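Local coordinates for protein beta-galactoside alpha-2,6-sialyltransferase (Photobacterium sp., PDB 2Z4T) that probably transfers sialic acid from a CMP-linked donor to the galactose of acceptors such as lactose, forming an alpha-2,6 linkage, at residues A[371-382]-A[410-419]. Sequence-based numbering, arbitrary orientation. Where two conformers were deposited one is given.
Sequences REYYAKQQINVI and IINTLIMQNY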
loop_
_atom_site.group_PDB
_atom_site.type_symbol
_atom_site.label_atom_id
_atom_site.label_comp_id
_atom_site.label_asym_id
_atom_site.label_seq_id
_atom_site.Cartn_x
_atom_site.Cartn_y
_atom_site.Cartn_z
ATOM N N ARG A 371 16.287 -22.691 -2.839
ATOM C CA ARG A 371 16.027 -22.110 -1.529
ATOM C C ARG A 371 16.740 -22.751 -0.329
ATOM O O ARG A 371 16.938 -22.092 0.705
ATOM C CB ARG A 371 14.532 -21.806 -1.300
ATOM C CG ARG A 371 13.628 -22.961 -1.135
ATOM C CD ARG A 371 12.327 -22.739 -1.921
ATOM N NE ARG A 371 11.867 -24.050 -2.350
ATOM C CZ ARG A 371 10.654 -24.548 -2.178
ATOM N NH1 ARG A 371 9.672 -23.828 -1.639
ATOM N NH2 ARG A 371 10.427 -25.779 -2.600
ATOM N N GLU A 372 17.181 -23.997 -0.469
ATOM C CA GLU A 372 17.979 -24.575 0.611
ATOM C C GLU A 372 19.359 -23.947 0.616
ATOM O O GLU A 372 19.951 -23.711 1.678
ATOM C CB GLU A 372 18.053 -26.094 0.519
ATOM C CG GLU A 372 16.686 -26.731 0.725
ATOM C CD GLU A 372 16.693 -28.244 0.615
ATOM O OE1 GLU A 372 17.556 -28.806 -0.109
ATOM O OE2 GLU A 372 15.809 -28.873 1.249
ATOM N N TYR A 373 19.845 -23.648 -0.587
ATOM C CA TYR A 373 21.143 -23.020 -0.777
ATOM C C TYR A 373 21.074 -21.588 -0.227
ATOM O O TYR A 373 22.021 -21.112 0.405
ATOM C CB TYR A 373 21.517 -23.045 -2.261
ATOM C CG TYR A 373 22.637 -22.114 -2.621
ATOM C CD1 TYR A 373 23.949 -22.362 -2.189
ATOM C CD2 TYR A 373 22.398 -20.981 -3.389
ATOM C CE1 TYR A 373 24.983 -21.499 -2.515
ATOM C CE2 TYR A 373 23.442 -20.096 -3.721
ATOM C CZ TYR A 373 24.724 -20.363 -3.284
ATOM O OH TYR A 373 25.751 -19.500 -3.611
ATOM N N TYR A 374 19.932 -20.934 -0.460
ATOM C CA TYR A 374 19.647 -19.615 0.090
ATOM C C TYR A 374 19.632 -19.644 1.615
ATOM O O TYR A 374 20.147 -18.728 2.257
ATOM C CB TYR A 374 18.324 -19.057 -0.462
ATOM C CG TYR A 374 18.502 -18.187 -1.687
ATOM C CD1 TYR A 374 19.100 -18.692 -2.853
ATOM C CD2 TYR A 374 18.091 -16.850 -1.680
ATOM C CE1 TYR A 374 19.289 -17.878 -3.989
ATOM C CE2 TYR A 374 18.280 -16.022 -2.818
ATOM C CZ TYR A 374 18.873 -16.548 -3.964
ATOM O OH TYR A 374 19.053 -15.743 -5.072
ATOM N N ALA A 375 19.072 -20.696 2.206
ATOM C CA ALA A 375 19.047 -20.767 3.646
ATOM C C ALA A 375 20.472 -20.926 4.163
ATOM O O ALA A 375 20.891 -20.214 5.090
ATOM C CB ALA A 375 18.185 -21.894 4.104
ATOM N N LYS A 376 21.224 -21.839 3.551
ATOM C CA LYS A 376 22.554 -22.163 4.038
ATOM C C LYS A 376 23.494 -20.951 3.922
ATOM O O LYS A 376 24.282 -20.683 4.829
ATOM C CB LYS A 376 23.088 -23.444 3.387
ATOM C CG LYS A 376 24.617 -23.632 3.442
ATOM C CD LYS A 376 25.026 -25.031 2.940
ATOM C CE LYS A 376 26.303 -25.031 2.079
ATOM N NZ LYS A 376 27.494 -24.761 2.914
ATOM N N GLN A 377 23.360 -20.193 2.842
ATOM C CA GLN A 377 24.139 -18.965 2.669
ATOM C C GLN A 377 23.820 -17.844 3.685
ATOM O O GLN A 377 24.734 -17.165 4.186
ATOM C CB GLN A 377 24.015 -18.441 1.241
ATOM C CG GLN A 377 24.749 -19.309 0.202
ATOM C CD GLN A 377 26.199 -19.667 0.592
ATOM O OE1 GLN A 377 27.027 -18.785 0.826
ATOM N NE2 GLN A 377 26.493 -20.973 0.676
ATOM N N GLN A 378 22.538 -17.647 3.980
ATOM C CA GLN A 378 22.153 -16.615 4.919
ATOM C C GLN A 378 22.594 -16.964 6.350
ATOM O O GLN A 378 22.986 -16.081 7.122
ATOM C CB GLN A 378 20.661 -16.311 4.807
ATOM C CG GLN A 378 20.307 -15.608 3.482
ATOM C CD GLN A 378 18.811 -15.381 3.290
ATOM O OE1 GLN A 378 18.233 -14.442 3.852
ATOM N NE2 GLN A 378 18.178 -16.234 2.480
ATOM N N ILE A 379 22.539 -18.253 6.683
ATOM C CA ILE A 379 23.103 -18.759 7.920
ATOM C C ILE A 379 24.591 -18.390 7.970
ATOM O O ILE A 379 25.104 -17.915 8.992
ATOM C CB ILE A 379 22.896 -20.274 8.044
ATOM C CG1 ILE A 379 21.425 -20.563 8.410
ATOM C CG2 ILE A 379 23.860 -20.879 9.094
ATOM C CD1 ILE A 379 21.019 -22.048 8.375
ATOM N N ASN A 380 25.275 -18.556 6.846
ATOM C CA ASN A 380 26.662 -18.190 6.806
ATOM C C ASN A 380 26.878 -16.679 6.967
ATOM O O ASN A 380 27.870 -16.252 7.587
ATOM C CB ASN A 380 27.345 -18.723 5.549
ATOM C CG ASN A 380 28.849 -18.602 5.630
ATOM O OD1 ASN A 380 29.462 -19.136 6.540
ATOM N ND2 ASN A 380 29.444 -17.879 4.702
ATOM N N VAL A 381 25.963 -15.874 6.431
ATOM C CA VAL A 381 26.071 -14.424 6.586
ATOM C C VAL A 381 25.842 -14.018 8.043
ATOM O O VAL A 381 26.623 -13.230 8.587
ATOM C CB VAL A 381 25.161 -13.646 5.633
ATOM C CG1 VAL A 381 25.247 -12.144 5.902
ATOM C CG2 VAL A 381 25.546 -13.955 4.205
ATOM N N ILE A 382 24.801 -14.568 8.679
ATOM C CA ILE A 382 24.569 -14.329 10.110
ATOM C C ILE A 382 25.841 -14.694 10.898
ATOM O O ILE A 382 26.287 -13.937 11.764
ATOM C CB ILE A 382 23.318 -15.094 10.635
ATOM C CG1 ILE A 382 22.045 -14.538 9.981
ATOM C CG2 ILE A 382 23.189 -15.004 12.161
ATOM C CD1 ILE A 382 20.884 -15.454 10.027
ATOM N N ILE A 410 10.084 -21.611 3.334
ATOM C CA ILE A 410 10.912 -22.624 3.962
ATOM C C ILE A 410 12.317 -22.110 4.259
ATOM O O ILE A 410 13.016 -22.690 5.078
ATOM C CB ILE A 410 10.897 -23.956 3.146
ATOM C CG1 ILE A 410 10.544 -25.146 4.062
ATOM C CG2 ILE A 410 12.177 -24.165 2.305
ATOM C CD1 ILE A 410 11.697 -25.695 5.038
ATOM N N ILE A 411 12.721 -21.010 3.615
ATOM C CA ILE A 411 14.027 -20.380 3.893
ATOM C C ILE A 411 14.059 -19.833 5.307
ATOM O O ILE A 411 15.038 -20.023 6.047
ATOM C CB ILE A 411 14.339 -19.220 2.924
ATOM C CG1 ILE A 411 14.447 -19.739 1.496
ATOM C CG2 ILE A 411 15.623 -18.505 3.337
ATOM C CD1 ILE A 411 14.630 -18.653 0.487
ATOM N N ASN A 412 12.980 -19.157 5.676
ATOM C CA ASN A 412 12.838 -18.599 7.005
ATOM C C ASN A 412 12.824 -19.664 8.086
ATOM O O ASN A 412 13.485 -19.494 9.112
ATOM C CB ASN A 412 11.619 -17.679 7.095
ATOM C CG ASN A 412 11.745 -16.467 6.181
ATOM O OD1 ASN A 412 12.835 -16.150 5.716
ATOM N ND2 ASN A 412 10.638 -15.780 5.931
ATOM N N THR A 413 12.118 -20.775 7.867
ATOM C CA THR A 413 12.100 -21.783 8.923
ATOM C C THR A 413 13.480 -22.449 9.107
ATOM O O THR A 413 13.919 -22.649 10.234
ATOM C CB THR A 413 10.888 -22.800 8.835
ATOM O OG1 THR A 413 11.265 -23.964 8.099
ATOM C CG2 THR A 413 9.644 -22.163 8.196
ATOM N N LEU A 414 14.178 -22.722 8.001
ATOM C CA LEU A 414 15.535 -23.274 8.054
ATOM C C LEU A 414 16.511 -22.376 8.818
ATOM O O LEU A 414 17.272 -22.866 9.656
ATOM C CB LEU A 414 16.075 -23.554 6.653
ATOM C CG LEU A 414 15.459 -24.764 5.944
ATOM C CD1 LEU A 414 15.736 -24.712 4.465
ATOM C CD2 LEU A 414 15.969 -26.092 6.549
ATOM N N ILE A 415 16.473 -21.070 8.533
ATOM C CA ILE A 415 17.328 -20.090 9.215
ATOM C C ILE A 415 16.970 -20.052 10.688
ATOM O O ILE A 415 17.837 -20.008 11.546
ATOM C CB ILE A 415 17.188 -18.661 8.610
ATOM C CG1 ILE A 415 17.815 -18.595 7.227
ATOM C CG2 ILE A 415 17.825 -17.615 9.504
ATOM C CD1 ILE A 415 17.458 -17.333 6.461
ATOM N N MET A 416 15.679 -20.102 10.961
ATOM C CA MET A 416 15.159 -19.953 12.303
ATOM C C MET A 416 15.569 -21.110 13.202
ATOM O O MET A 416 15.974 -20.886 14.341
ATOM C CB MET A 416 13.640 -19.789 12.249
ATOM C CG MET A 416 13.029 -18.993 13.381
ATOM S SD MET A 416 13.797 -17.404 13.843
ATOM C CE MET A 416 13.521 -17.570 15.622
ATOM N N GLN A 417 15.502 -22.342 12.696
ATOM C CA GLN A 417 15.840 -23.484 13.551
ATOM C C GLN A 417 17.342 -23.700 13.723
ATOM O O GLN A 417 17.783 -24.508 14.544
ATOM C CB GLN A 417 15.105 -24.767 13.146
ATOM C CG GLN A 417 15.174 -25.148 11.682
ATOM C CD GLN A 417 13.939 -25.938 11.213
ATOM O OE1 GLN A 417 12.857 -25.859 11.816
ATOM N NE2 GLN A 417 14.101 -26.692 10.126
ATOM N N ASN A 418 18.130 -22.935 12.979
ATOM C CA ASN A 418 19.559 -22.923 13.211
ATOM C C ASN A 418 19.989 -22.150 14.467
ATOM O O ASN A 418 21.115 -22.323 14.926
ATOM C CB ASN A 418 20.308 -22.393 11.985
ATOM C CG ASN A 418 21.729 -22.887 11.940
ATOM O OD1 ASN A 418 22.685 -22.114 12.057
ATOM N ND2 ASN A 418 21.880 -24.196 11.819
ATOM N N TYR A 419 19.097 -21.304 15.002
ATOM C CA TYR A 419 19.431 -20.400 16.119
ATOM C C TYR A 419 18.416 -20.400 17.252
ATOM O O TYR A 419 17.453 -19.655 17.206
ATOM C CB TYR A 419 19.636 -18.961 15.637
ATOM C CG TYR A 419 20.716 -18.815 14.598
ATOM C CD1 TYR A 419 22.075 -18.732 14.966
ATOM C CD2 TYR A 419 20.383 -18.770 13.245
ATOM C CE1 TYR A 419 23.071 -18.602 14.009
ATOM C CE2 TYR A 419 21.363 -18.636 12.274
ATOM C CZ TYR A 419 22.713 -18.554 12.647
ATOM O OH TYR A 419 23.672 -18.427 11.648
#
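Knobs-into-holes packing joins two neighbouring helices on one side of the parallel sheet in the CMP-binding half of this GT-B fold, where Ile411 and Ile415, one turn apart, press into helix 371-386. The axes of the two segments approach to 8.8 Å and cross at -37°. Ile411 enters the hole formed by Arg371, Tyr374, Ala375 and Gln378; with CG1 beside its backbone N (chi1 -63°), CG1 lies 3.5 Å from Arg371 CB while CG2 touches Gln378 NE2. The next hole receives Ile415, whose CD1 packs 3.7 Å from Gln378 CB and whose CG2 meets Ile382 CD1. Ala375, whose CA lies 5.0 Å from Ile411 CA, probably helps the backbones come close; its CB is 3.7 Å from Leu414 CB. Further along, Ile379 CD1 rests against Asn418, and Ile382 CG2 lies 3.6 Å from Tyr419 CZ; the Tyr419 hydroxyl is hydrogen-bonded to Asn383. Beside this apolar seam two hydrogen bonds hold the Gln378 amide: NE2 donates to Tyr374 O (3.2 Å), from above the carbonyl plane, and OE1 accepts from Thr362 N, just after strand 356-360 and next to the CMP-binding Gly361. Apolar packing thus joins the helices, while both bonds restrain the rotation of a buried amide near the nucleotide site.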